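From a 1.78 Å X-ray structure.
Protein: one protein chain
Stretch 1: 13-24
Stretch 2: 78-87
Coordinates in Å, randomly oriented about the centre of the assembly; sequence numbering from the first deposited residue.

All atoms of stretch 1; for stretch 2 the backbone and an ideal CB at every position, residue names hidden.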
# COMPACT_ATOMS: atom_id res chain seq x y z
N ILE A 13 6.37 -4.27 -0.34
CA ILE A 13 5.78 -5.39 -1.04
C ILE A 13 6.82 -5.92 -2.05
O ILE A 13 7.34 -5.16 -2.85
CB ILE A 13 4.51 -4.95 -1.73
CG1 ILE A 13 3.60 -4.28 -0.70
CG2 ILE A 13 3.81 -6.17 -2.32
CD1 ILE A 13 2.13 -4.22 -1.04
N THR A 14 7.08 -7.22 -1.99
CA THR A 14 8.09 -7.89 -2.84
C THR A 14 7.35 -8.84 -3.76
O THR A 14 6.67 -9.78 -3.27
CB THR A 14 9.12 -8.69 -2.04
OG1 THR A 14 9.69 -7.89 -0.98
CG2 THR A 14 10.22 -9.14 -2.93
N ALA A 15 7.48 -8.63 -5.07
CA ALA A 15 6.87 -9.53 -6.05
C ALA A 15 7.66 -10.84 -6.15
O ALA A 15 8.88 -10.85 -6.00
CB ALA A 15 6.81 -8.87 -7.39
N ALA A 16 6.96 -11.93 -6.44
CA ALA A 16 7.58 -13.17 -6.74
C ALA A 16 8.49 -12.95 -7.96
O ALA A 16 8.13 -12.17 -8.85
CB ALA A 16 6.55 -14.22 -7.10
N PRO A 17 9.64 -13.62 -8.01
CA PRO A 17 10.54 -13.49 -9.17
C PRO A 17 9.84 -13.59 -10.54
O PRO A 17 9.08 -14.55 -10.81
CB PRO A 17 11.51 -14.64 -8.99
CG PRO A 17 11.56 -14.86 -7.52
CD PRO A 17 10.19 -14.53 -6.99
N GLY A 18 10.11 -12.63 -11.43
CA GLY A 18 9.49 -12.61 -12.74
C GLY A 18 8.16 -11.87 -12.80
O GLY A 18 7.70 -11.61 -13.89
N HIS A 19 7.54 -11.56 -11.64
CA HIS A 19 6.20 -10.95 -11.58
C HIS A 19 6.13 -9.47 -11.20
O HIS A 19 5.06 -9.01 -10.84
CB HIS A 19 5.31 -11.78 -10.67
CG HIS A 19 5.10 -13.17 -11.16
ND1 HIS A 19 4.13 -13.49 -12.09
CD2 HIS A 19 5.82 -14.30 -10.97
CE1 HIS A 19 4.20 -14.79 -12.37
NE2 HIS A 19 5.21 -15.30 -11.70
N ALA A 20 7.22 -8.71 -11.32
CA ALA A 20 7.24 -7.28 -10.98
C ALA A 20 6.24 -6.46 -11.78
O ALA A 20 5.56 -5.60 -11.23
CB ALA A 20 8.64 -6.67 -11.14
N GLU A 21 6.15 -6.70 -13.08
CA GLU A 21 5.27 -5.90 -13.89
C GLU A 21 3.81 -6.11 -13.55
O GLU A 21 3.02 -5.16 -13.55
CB GLU A 21 5.51 -6.17 -15.36
CG GLU A 21 6.93 -5.79 -15.81
CD GLU A 21 7.15 -4.28 -16.13
OE1 GLU A 21 6.69 -3.38 -15.36
OE2 GLU A 21 7.86 -4.00 -17.13
N ALA A 22 3.45 -7.36 -13.28
CA ALA A 22 2.08 -7.71 -12.93
C ALA A 22 1.73 -7.08 -11.58
O ALA A 22 0.64 -6.48 -11.38
CB ALA A 22 1.89 -9.23 -12.87
N LEU A 23 2.63 -7.18 -10.63
CA LEU A 23 2.38 -6.58 -9.32
C LEU A 23 2.25 -5.01 -9.36
O LEU A 23 1.37 -4.42 -8.69
CB LEU A 23 3.45 -7.07 -8.32
CG LEU A 23 3.32 -6.45 -6.90
CD1 LEU A 23 1.94 -6.84 -6.37
CD2 LEU A 23 4.45 -6.84 -5.93
N GLU A 24 3.12 -4.34 -10.10
CA GLU A 24 3.04 -2.90 -10.31
C GLU A 24 1.69 -2.50 -10.88
O GLU A 24 1.13 -1.51 -10.42
CB GLU A 24 4.14 -2.44 -11.27
CG GLU A 24 4.08 -0.92 -11.61
CD GLU A 24 5.24 -0.49 -12.53
OE1 GLU A 24 6.35 -1.08 -12.43
OE2 GLU A 24 5.03 0.47 -13.31
N UNK A 78 -10.29 -5.88 -3.90
CA UNK A 78 -9.91 -6.35 -5.24
C UNK A 78 -8.41 -6.67 -5.39
O UNK A 78 -8.03 -7.59 -6.15
CB UNK A 78 -10.30 -5.29 -6.27
N UNK A 79 -7.58 -5.94 -4.66
CA UNK A 79 -6.16 -6.22 -4.67
C UNK A 79 -5.90 -7.60 -4.02
O UNK A 79 -5.12 -8.44 -4.54
CB UNK A 79 -5.39 -5.11 -3.94
N UNK A 80 -6.63 -7.84 -2.92
CA UNK A 80 -6.56 -9.10 -2.19
C UNK A 80 -7.03 -10.29 -3.02
O UNK A 80 -6.55 -11.41 -2.79
CB UNK A 80 -7.40 -9.00 -0.91
N UNK A 81 -7.93 -10.06 -3.96
CA UNK A 81 -8.60 -11.14 -4.70
C UNK A 81 -7.83 -11.63 -5.91
O UNK A 81 -8.01 -11.17 -7.04
CB UNK A 81 -9.98 -10.67 -5.15
N UNK A 82 -6.99 -12.62 -5.66
CA UNK A 82 -6.38 -13.37 -6.72
C UNK A 82 -4.91 -13.09 -6.86
O UNK A 82 -4.25 -13.77 -7.63
CB UNK A 82 -7.09 -13.08 -8.04
N UNK A 83 -4.36 -12.13 -6.13
CA UNK A 83 -2.95 -11.78 -6.36
C UNK A 83 -1.90 -12.50 -5.49
O UNK A 83 -0.73 -12.25 -5.63
CB UNK A 83 -2.79 -10.27 -6.15
N UNK A 84 -2.31 -13.43 -4.64
CA UNK A 84 -1.39 -14.00 -3.67
C UNK A 84 -0.17 -14.66 -4.35
O UNK A 84 0.94 -14.52 -3.85
CB UNK A 84 -2.13 -15.02 -2.80
N UNK A 85 -0.36 -15.30 -5.50
CA UNK A 85 0.77 -15.93 -6.20
C UNK A 85 1.77 -14.93 -6.78
O UNK A 85 2.91 -15.31 -7.08
CB UNK A 85 0.24 -16.82 -7.33
N UNK A 86 1.38 -13.67 -6.88
CA UNK A 86 2.28 -12.59 -7.34
C UNK A 86 3.24 -12.11 -6.25
O UNK A 86 4.17 -11.39 -6.54
CB UNK A 86 1.45 -11.40 -7.84
N UNK A 87 3.01 -12.51 -5.00
CA UNK A 87 3.67 -11.94 -3.84
C UNK A 87 4.65 -12.92 -3.24
O UNK A 87 4.36 -14.11 -3.13
CB UNK A 87 2.64 -11.51 -2.79

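Position 78 lies on a helical turn with nothing of stretch 1 near its CB, so this contact sets no rule and almost any helix-tolerant side chain would do; it is Arg-78. At 79 the CA-to-CB bond points sideways and the ideal CB is also beyond reach, yet Leu-23 offers a methyl across the gap. A short side chain would leave that methyl untouched, whereas a long apolar or aromatic one could approach it. The residue is Phe-79, with chi1 in t; its CE1 comes 4.2 Å from CD1 of Leu-23, which meets the ring at its edge.

Positions 80 and 81 see only open space, and polar or charged residues are as good as any: Ser-80 and Arg-81. Position 82 is decided by its own backbone. With phi 110° and psi -7°, a CB would be jammed against the preceding carbonyl oxygen, which calls for glycine, and Gly-82 it is.

At 83 the CB points toward stretch 1 but stops short of contact. A modest polar group could instead serve the local chain, where the carbonyl of 79 is a nearby acceptor. Asn-83 does this, its ND2 donating to O of Phe-79 at 2.7 Å. Position 84 opens a 3-10 segment away from stretch 1, free for a polar residue, here Glu-84. Position 85 points sideways and asks little; Ala-85 suffices, its carbonyl O lying 3.8 Å from CB of Ala-16.

Position 86 is the demanding one. Its ideal CB sits 4.8 Å from CB of Leu-23, 4.8 Å from CB of His-19 and 5.5 Å from CB of Ala-22, so a branched or flexible apolar side chain, such as leucine, isoleucine or methionine, could settle among them. Leu-86, in the m,t rotamer, covers this surface: CD1 lies 3.8 Å from CB of Ala-22, while CD2 is 3.8 Å from ND1 of His-19. Its backbone works regardless of side chain, since N of Ala-16 donates to O of Leu-86 at 2.8 Å with a nearly straight angle of 167°.

Position 87 pairs with Ala-15 in an antiparallel, non-hydrogen-bonded bridge, CA to CA 4.6 Å, from which the side chains diverge. The CB points away, 5.5 Å from CG2 of Ile-13, so only a side chain long enough to bend back can use the apolar groups there; leucine or methionine would suit. Leu-87 returns its end to them: CD2 lies 3.6 Å from CG2 of Ile-13 and 4.0 Å from CD1 of Leu-23.

Stretch 2, residues 78-87: RFSRGNEALL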
# COMPACT_ATOMS: atom_id res chain seq x y z
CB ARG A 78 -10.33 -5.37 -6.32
CG ARG A 78 -11.81 -5.46 -6.69
CD ARG A 78 -12.10 -4.69 -7.97
NE ARG A 78 -11.78 -3.27 -7.80
CZ ARG A 78 -12.68 -2.28 -7.70
NH1 ARG A 78 -13.99 -2.50 -7.81
NH2 ARG A 78 -12.25 -1.04 -7.52
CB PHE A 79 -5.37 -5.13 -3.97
CG PHE A 79 -3.94 -5.47 -3.85
CD1 PHE A 79 -3.10 -5.28 -4.92
CD2 PHE A 79 -3.46 -6.11 -2.71
CE1 PHE A 79 -1.77 -5.64 -4.86
CE2 PHE A 79 -2.14 -6.49 -2.64
CZ PHE A 79 -1.28 -6.25 -3.72
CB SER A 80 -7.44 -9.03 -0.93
OG SER A 80 -7.26 -7.80 -0.26
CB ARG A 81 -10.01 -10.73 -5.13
CG ARG A 81 -10.92 -10.72 -4.00
CD ARG A 81 -12.22 -10.04 -4.33
NE ARG A 81 -12.87 -10.65 -5.49
CZ ARG A 81 -13.93 -10.12 -6.09
NH1 ARG A 81 -14.46 -8.98 -5.65
NH2 ARG A 81 -14.45 -10.73 -7.16
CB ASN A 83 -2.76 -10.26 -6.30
CG ASN A 83 -3.54 -9.55 -7.41
OD1 ASN A 83 -3.50 -9.99 -8.55
ND2 ASN A 83 -4.27 -8.47 -7.06
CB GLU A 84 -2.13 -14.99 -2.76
CG GLU A 84 -1.26 -15.64 -1.71
CD GLU A 84 -2.06 -16.43 -0.65
OE1 GLU A 84 -1.47 -16.77 0.39
OE2 GLU A 84 -3.26 -16.72 -0.84
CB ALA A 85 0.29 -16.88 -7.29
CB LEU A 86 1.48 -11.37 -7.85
CG LEU A 86 0.54 -11.44 -9.06
CD1 LEU A 86 0.18 -10.02 -9.52
CD2 LEU A 86 1.13 -12.23 -10.20
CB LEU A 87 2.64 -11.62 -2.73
CG LEU A 87 1.56 -10.61 -3.02
CD1 LEU A 87 0.49 -10.62 -1.94
CD2 LEU A 87 2.20 -9.24 -3.14
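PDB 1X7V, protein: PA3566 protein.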